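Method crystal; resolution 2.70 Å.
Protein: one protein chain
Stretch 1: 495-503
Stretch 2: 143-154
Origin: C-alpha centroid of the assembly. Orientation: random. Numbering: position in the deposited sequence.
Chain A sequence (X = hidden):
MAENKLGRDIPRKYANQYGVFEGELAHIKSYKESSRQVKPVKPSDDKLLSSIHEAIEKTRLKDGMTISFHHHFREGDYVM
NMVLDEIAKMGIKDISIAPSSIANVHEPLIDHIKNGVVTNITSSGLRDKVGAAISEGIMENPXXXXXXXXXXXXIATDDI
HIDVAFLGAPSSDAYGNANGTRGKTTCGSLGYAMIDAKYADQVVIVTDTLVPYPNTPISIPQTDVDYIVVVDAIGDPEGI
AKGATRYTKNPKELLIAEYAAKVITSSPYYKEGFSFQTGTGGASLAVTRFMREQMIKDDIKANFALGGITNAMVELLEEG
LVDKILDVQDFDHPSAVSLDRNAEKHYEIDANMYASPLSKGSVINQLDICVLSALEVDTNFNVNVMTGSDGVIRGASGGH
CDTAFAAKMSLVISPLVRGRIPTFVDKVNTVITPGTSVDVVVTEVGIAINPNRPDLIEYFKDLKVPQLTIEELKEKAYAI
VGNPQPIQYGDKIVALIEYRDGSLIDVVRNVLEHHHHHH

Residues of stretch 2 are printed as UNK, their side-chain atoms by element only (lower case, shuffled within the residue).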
ATOM      1  N   ALA A 495      30.112 -10.494  13.318  1.00 16.98           N
ATOM      2  CA  ALA A 495      28.718 -10.376  12.899  1.00 15.09           C
ATOM      3  C   ALA A 495      27.896 -11.642  13.169  1.00 13.49           C
ATOM      4  O   ALA A 495      28.428 -12.744  13.237  1.00 12.36           O
ATOM      5  CB  ALA A 495      28.670 -10.042  11.413  1.00 14.54           C
ATOM      6  N   LEU A 496      26.592 -11.473  13.315  1.00 12.17           N
ATOM      7  CA  LEU A 496      25.706 -12.599  13.529  1.00 12.45           C
ATOM      8  C   LEU A 496      24.873 -12.806  12.256  1.00 12.96           C
ATOM      9  O   LEU A 496      24.451 -11.839  11.611  1.00 14.71           O
ATOM     10  CB  LEU A 496      24.783 -12.307  14.717  1.00 13.28           C
ATOM     11  CG  LEU A 496      25.458 -11.929  16.060  1.00 14.34           C
ATOM     12  CD1 LEU A 496      24.402 -11.597  17.107  1.00 11.84           C
ATOM     13  CD2 LEU A 496      26.332 -13.078  16.551  1.00 14.82           C
ATOM     14  N   ILE A 497      24.649 -14.051  11.859  1.00 12.52           N
ATOM     15  CA  ILE A 497      23.813 -14.281  10.682  1.00 11.69           C
ATOM     16  C   ILE A 497      22.467 -14.782  11.186  1.00  9.99           C
ATOM     17  O   ILE A 497      22.366 -15.877  11.741  1.00  7.30           O
ATOM     18  CB  ILE A 497      24.431 -15.332   9.690  1.00 12.55           C
ATOM     19  CG1 ILE A 497      25.542 -14.686   8.845  1.00 13.13           C
ATOM     20  CG2 ILE A 497      23.371 -15.835   8.729  1.00 11.70           C
ATOM     21  CD1 ILE A 497      26.700 -14.133   9.647  1.00 14.73           C
ATOM     22  N   GLU A 498      21.441 -13.954  11.015  1.00  9.63           N
ATOM     23  CA  GLU A 498      20.097 -14.313  11.432  1.00  9.78           C
ATOM     24  C   GLU A 498      19.356 -14.939  10.253  1.00 10.13           C
ATOM     25  O   GLU A 498      19.278 -14.348   9.185  1.00 10.54           O
ATOM     26  CB  GLU A 498      19.318 -13.084  11.908  1.00  9.98           C
ATOM     27  CG  GLU A 498      17.851 -13.405  12.201  1.00 13.86           C
ATOM     28  CD  GLU A 498      16.957 -12.178  12.221  1.00 15.90           C
ATOM     29  OE1 GLU A 498      16.868 -11.505  13.270  1.00 18.56           O
ATOM     30  OE2 GLU A 498      16.344 -11.880  11.173  1.00 17.66           O
ATOM     31  N   TYR A 499      18.832 -16.143  10.451  1.00 10.61           N
ATOM     32  CA  TYR A 499      18.072 -16.844   9.422  1.00 11.10           C
ATOM     33  C   TYR A 499      16.747 -16.117   9.203  1.00 12.53           C
ATOM     34  O   TYR A 499      16.257 -15.411  10.094  1.00 12.55           O
ATOM     35  CB  TYR A 499      17.773 -18.275   9.865  1.00 11.17           C
ATOM     36  CG  TYR A 499      17.182 -19.150   8.783  1.00 10.81           C
ATOM     37  CD1 TYR A 499      17.910 -19.441   7.633  1.00  9.52           C
ATOM     38  CD2 TYR A 499      15.901 -19.704   8.912  1.00 11.46           C
ATOM     39  CE1 TYR A 499      17.394 -20.257   6.638  1.00 10.00           C
ATOM     40  CE2 TYR A 499      15.374 -20.530   7.913  1.00 11.85           C
ATOM     41  CZ  TYR A 499      16.136 -20.795   6.778  1.00 11.94           C
ATOM     42  OH  TYR A 499      15.646 -21.595   5.775  1.00 16.08           O
ATOM     43  N   ARG A 500      16.153 -16.314   8.033  1.00 12.32           N
ATOM     44  CA  ARG A 500      14.894 -15.662   7.707  1.00 14.78           C
ATOM     45  C   ARG A 500      13.835 -15.736   8.816  1.00 15.04           C
ATOM     46  O   ARG A 500      13.050 -14.800   8.985  1.00 15.73           O
ATOM     47  CB  ARG A 500      14.319 -16.237   6.398  1.00 15.76           C
ATOM     48  CG  ARG A 500      13.920 -17.706   6.459  1.00 18.51           C
ATOM     49  CD  ARG A 500      13.262 -18.161   5.156  1.00 21.59           C
ATOM     50  NE  ARG A 500      12.431 -17.077   4.597  1.00 23.58           N
ATOM     51  CZ  ARG A 500      11.357 -17.255   3.831  1.00 21.48           C
ATOM     52  NH1 ARG A 500      10.957 -18.487   3.511  1.00 20.66           N
ATOM     53  NH2 ARG A 500      10.684 -16.196   3.405  1.00 19.31           N
ATOM     54  N   ASP A 501      13.812 -16.831   9.572  1.00 14.92           N
ATOM     55  CA  ASP A 501      12.815 -16.986  10.633  1.00 15.62           C
ATOM     56  C   ASP A 501      13.136 -16.223  11.916  1.00 15.77           C
ATOM     57  O   ASP A 501      12.326 -16.192  12.843  1.00 16.42           O
ATOM     58  CB  ASP A 501      12.584 -18.468  10.946  1.00 15.20           C
ATOM     59  CG  ASP A 501      13.813 -19.148  11.484  1.00 17.52           C
ATOM     60  OD1 ASP A 501      14.865 -18.472  11.602  1.00 16.94           O
ATOM     61  OD2 ASP A 501      13.729 -20.366  11.790  1.00 17.27           O
ATOM     62  N   GLY A 502      14.312 -15.604  11.970  1.00 16.28           N
ATOM     63  CA  GLY A 502      14.676 -14.826  13.145  1.00 16.56           C
ATOM     64  C   GLY A 502      15.662 -15.431  14.129  1.00 16.24           C
ATOM     65  O   GLY A 502      16.091 -14.764  15.070  1.00 17.17           O
ATOM     66  N   SER A 503      16.010 -16.692  13.922  1.00 15.08           N
ATOM     67  CA  SER A 503      16.951 -17.374  14.785  1.00 15.18           C
ATOM     68  C   SER A 503      18.348 -17.293  14.174  1.00 16.13           C
ATOM     69  O   SER A 503      18.491 -16.867  13.031  1.00 17.15           O
ATOM     70  CB  SER A 503      16.542 -18.835  14.936  1.00 15.22           C
ATOM     71  OG  SER A 503      16.558 -19.494  13.683  1.00 17.02           O
ATOM     72  N   UNK A 143      27.672  -7.018  13.462  1.00 15.77           N
ATOM     73  CA  UNK A 143      26.758  -6.585  12.415  1.00 14.40           C
ATOM     74  C   UNK A 143      25.685  -7.663  12.332  1.00 14.04           C
ATOM     75  O   UNK A 143      26.009  -8.848  12.331  1.00 15.62           O
ATOM     76  c   UNK A 143      28.556  -5.435  11.093  1.00 12.93           C
ATOM     77  c   UNK A 143      26.457  -6.186   9.958  1.00 14.76           C
ATOM     78  c   UNK A 143      27.471  -6.496  11.051  1.00 13.79           C
ATOM     79  N   UNK A 144      24.415  -7.274  12.293  1.00 12.20           N
ATOM     80  CA  UNK A 144      23.336  -8.265  12.194  1.00 12.36           C
ATOM     81  C   UNK A 144      22.943  -8.455  10.729  1.00 11.28           C
ATOM     82  O   UNK A 144      22.391  -7.555  10.099  1.00 12.34           O
ATOM     83  c   UNK A 144      22.066  -7.828  12.957  1.00 13.67           C
ATOM     84  c   UNK A 144      22.369  -7.664  14.450  1.00 14.89           C
ATOM     85  c   UNK A 144      22.836  -8.929  15.121  1.00 17.00           C
ATOM     86  c   UNK A 144      20.958  -8.866  12.759  1.00 13.77           C
ATOM     87  N   UNK A 145      23.220  -9.618  10.170  1.00  9.60           N
ATOM     88  CA  UNK A 145      22.848  -9.814   8.785  1.00  8.70           C
ATOM     89  C   UNK A 145      21.538 -10.555   8.689  1.00  8.73           C
ATOM     90  O   UNK A 145      21.331 -11.566   9.358  1.00  8.62           O
ATOM     91  c   UNK A 145      26.282 -10.327   7.298  1.00 10.64           C
ATOM     92  c   UNK A 145      23.351 -11.165   6.753  1.00  7.36           C
ATOM     93  c   UNK A 145      25.068  -9.626   7.699  1.00  8.07           C
ATOM     94  c   UNK A 145      23.923 -10.578   8.025  1.00  8.80           C
ATOM     95  N   UNK A 146      20.647 -10.031   7.861  1.00  8.24           N
ATOM     96  CA  UNK A 146      19.343 -10.637   7.651  1.00  7.18           C
ATOM     97  C   UNK A 146      19.081 -10.735   6.146  1.00  7.01           C
ATOM     98  O   UNK A 146      19.584  -9.920   5.382  1.00  7.85           O
ATOM     99  n   UNK A 146      18.067  -6.988  12.123  1.00  7.94           N
ATOM    100  n   UNK A 146      17.272  -8.262  13.846  1.00  9.99           N
ATOM    101  c   UNK A 146      18.398  -9.469   9.749  1.00  4.31           C
ATOM    102  c   UNK A 146      17.436  -8.072  12.551  1.00  7.79           C
ATOM    103  c   UNK A 146      17.082  -8.864  10.251  1.00  5.73           C
ATOM    104  n   UNK A 146      16.943  -8.957  11.693  1.00  5.73           N
ATOM    105  c   UNK A 146      18.254  -9.769   8.274  1.00  5.81           C
ATOM    106  N   UNK A 147      18.292 -11.722   5.728  1.00  5.70           N
ATOM    107  CA  UNK A 147      17.936 -11.888   4.326  1.00  2.92           C
ATOM    108  C   UNK A 147      16.919 -10.793   3.998  1.00  4.16           C
ATOM    109  O   UNK A 147      16.396 -10.140   4.910  1.00  3.78           O
ATOM    110  c   UNK A 147      17.304 -13.266   4.094  1.00  1.60           C
ATOM    111  o   UNK A 147      16.041 -13.382   4.740  1.00  1.24           O
ATOM    112  N   UNK A 148      16.632 -10.569   2.714  1.00  4.45           N
ATOM    113  CA  UNK A 148      15.640  -9.541   2.377  1.00  4.90           C
ATOM    114  C   UNK A 148      14.327  -9.842   3.108  1.00  3.12           C
ATOM    115  O   UNK A 148      13.674  -8.928   3.607  1.00  2.74           O
ATOM    116  n   UNK A 148      17.416  -7.988   0.555  1.00  5.74           N
ATOM    117  c   UNK A 148      17.076  -9.360  -1.112  1.00  4.43           C
ATOM    118  n   UNK A 148      18.189  -8.592  -1.352  1.00  4.27           N
ATOM    119  c   UNK A 148      16.584  -8.985   0.092  1.00  5.32           C
ATOM    120  c   UNK A 148      15.397  -9.462   0.864  1.00  4.22           C
ATOM    121  c   UNK A 148      18.372  -7.773  -0.332  1.00  5.00           C
ATOM    122  N   UNK A 149      13.955 -11.118   3.171  1.00  1.65           N
ATOM    123  CA  UNK A 149      12.745 -11.489   3.873  1.00  3.87           C
ATOM    124  C   UNK A 149      12.902 -11.287   5.377  1.00  6.06           C
ATOM    125  O   UNK A 149      11.991 -10.804   6.055  1.00  4.16           O
ATOM    126  N   UNK A 150      14.070 -11.654   5.909  1.00  6.94           N
ATOM    127  CA  UNK A 150      14.316 -11.489   7.333  1.00  7.40           C
ATOM    128  C   UNK A 150      14.175 -10.048   7.792  1.00  7.98           C
ATOM    129  O   UNK A 150      13.639  -9.766   8.867  1.00  7.36           O
ATOM    130  N   UNK A 151      14.675  -9.127   6.973  1.00  8.56           N
ATOM    131  CA  UNK A 151      14.595  -7.711   7.292  1.00  9.29           C
ATOM    132  C   UNK A 151      13.131  -7.292   7.300  1.00 10.88           C
ATOM    133  O   UNK A 151      12.668  -6.572   8.193  1.00 10.17           O
ATOM    134  n   UNK A 151      14.178  -2.584   5.139  1.00  5.76           N
ATOM    135  c   UNK A 151      15.385  -2.312   5.624  1.00  5.46           C
ATOM    136  c   UNK A 151      15.360  -6.895   6.254  1.00  8.43           C
ATOM    137  c   UNK A 151      15.282  -5.391   6.469  1.00  6.68           C
ATOM    138  n   UNK A 151      16.288  -3.273   5.755  1.00  3.77           N
ATOM    139  n   UNK A 151      15.694  -1.075   5.986  1.00  5.31           N
ATOM    140  c   UNK A 151      16.064  -4.664   5.404  1.00  4.98           C
ATOM    141  N   UNK A 152      12.399  -7.742   6.290  1.00 11.70           N
ATOM    142  CA  UNK A 152      10.991  -7.417   6.216  1.00 12.21           C
ATOM    143  C   UNK A 152      10.291  -8.051   7.424  1.00 11.69           C
ATOM    144  O   UNK A 152       9.455  -7.413   8.047  1.00 12.92           O
ATOM    145  c   UNK A 152      10.400  -7.929   4.901  1.00 11.36           C
ATOM    146  N   UNK A 153      10.640  -9.292   7.761  1.00 10.95           N
ATOM    147  CA  UNK A 153      10.024  -9.953   8.905  1.00 10.64           C
ATOM    148  C   UNK A 153      10.304  -9.170  10.186  1.00  9.95           C
ATOM    149  O   UNK A 153       9.381  -8.856  10.937  1.00  7.53           O
ATOM    150  n   UNK A 153      13.729 -12.877  10.968  1.00 21.74           N
ATOM    151  c   UNK A 153      13.125 -12.013  11.766  1.00 19.87           C
ATOM    152  c   UNK A 153       9.892 -12.120  10.247  1.00 16.10           C
ATOM    153  n   UNK A 153      11.797 -11.994  11.839  1.00 19.82           N
ATOM    154  c   UNK A 153      10.547 -11.375   9.079  1.00 12.55           C
ATOM    155  n   UNK A 153      13.852 -11.175  12.492  1.00 19.08           N
ATOM    156  c   UNK A 153      10.919 -12.887  11.083  1.00 18.17           C
ATOM    157  N   UNK A 154      11.574  -8.852  10.432  1.00  9.77           N
ATOM    158  CA  UNK A 154      11.947  -8.103  11.639  1.00 10.58           C
ATOM    159  C   UNK A 154      11.198  -6.785  11.779  1.00 11.22           C
ATOM    160  O   UNK A 154      10.642  -6.499  12.841  1.00 14.12           O
ATOM    161  c   UNK A 154      13.436  -7.839  11.670  1.00  6.90           C
TER

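Position 143 carries three side-chain carbons, the first bearing the other two, and that first carbon lies 3.8 Å from Ala-495 CB; a fork at CB with no further atom is valine, Val-143. Its backbone O accepts from Leu-496 N at 2.9 Å.

Position 144 has four carbons, forked at the first, with one arm two carbons long. The tip of the long arm comes within 3.7 Å of Leu-496 CD1, an apolar contact. This is Ile-144.

Position 145 repeats that four-carbon branching, with its CB 4.5 Å from Ile-497 CG1, and is Ile-145. Its N donates to Leu-496 O at 2.9 Å and its O accepts from Glu-498 N, also at 2.9 Å.

At position 146 three carbons lead to a nitrogen, then to a carbon carrying two more nitrogens: a guanidinium, hence Arg-146. NE lies 3.0 Å from Glu-498 OE1, a salt bridge whose hydrogen bond is weak (138°).

Position 147 has one carbon and one oxygen, the oxygen 3.7 Å from Arg-500 CB. It is Ser-147, and its OG caps the following helix by accepting from the backbone N of position 150 at 2.9 Å.

Position 148 shows one carbon and a five-membered ring of three carbons and two nitrogens, and the side chain makes no contact with stretch 1: His-148.

Positions 149 and 150 have no side-chain atoms, so both are glycine. At Gly-150 an ideal CB would point toward stretch 1, 3.6 Å from Glu-498 OE2, and would be crowded by Ser-147 N at 3.2 Å.

Position 151 has three carbons, a nitrogen, then a carbon carrying two more nitrogens; its CA-to-CB bond points away from stretch 1, and it makes no contact there: Arg-151. Position 152, with a single carbon, is Ala-152, out of reach.

Position 153 again has three carbons, a nitrogen and a carbon carrying two more nitrogens, and its CA-to-CB bond points toward stretch 1; one terminal nitrogen lies 2.8 Å from Glu-498 OE2 and 2.8 Å from Arg-500 O. In Arg-153 this atom is NH1. NH2 donates to Glu-498 OE1 at 3.1 Å and OE2 at 2.9 Å. Position 154, one carbon, is Ala-154, without contact.

The contact combines a parallel strand pair, with axes 19° apart, and a buried carboxylate. Three backbone hydrogen bonds set the register, placing Leu-496 and Ile-144 on one face and Ala-495, Ile-497, Val-143 and Ile-145 on the other. At the end of its strand, Glu-498 joins Arg-146 to Arg-153, while the Arg-153 guanidinium edge also meets Arg-500 O in the type I turn from Tyr-499 to Gly-502. Gly-502 CA lies over one guanidinium face; an ideal CB there would sit a tight 3.3 Å from Arg-153 CZ.

Stretch 2 (143-154) VIIRSHGGRARA
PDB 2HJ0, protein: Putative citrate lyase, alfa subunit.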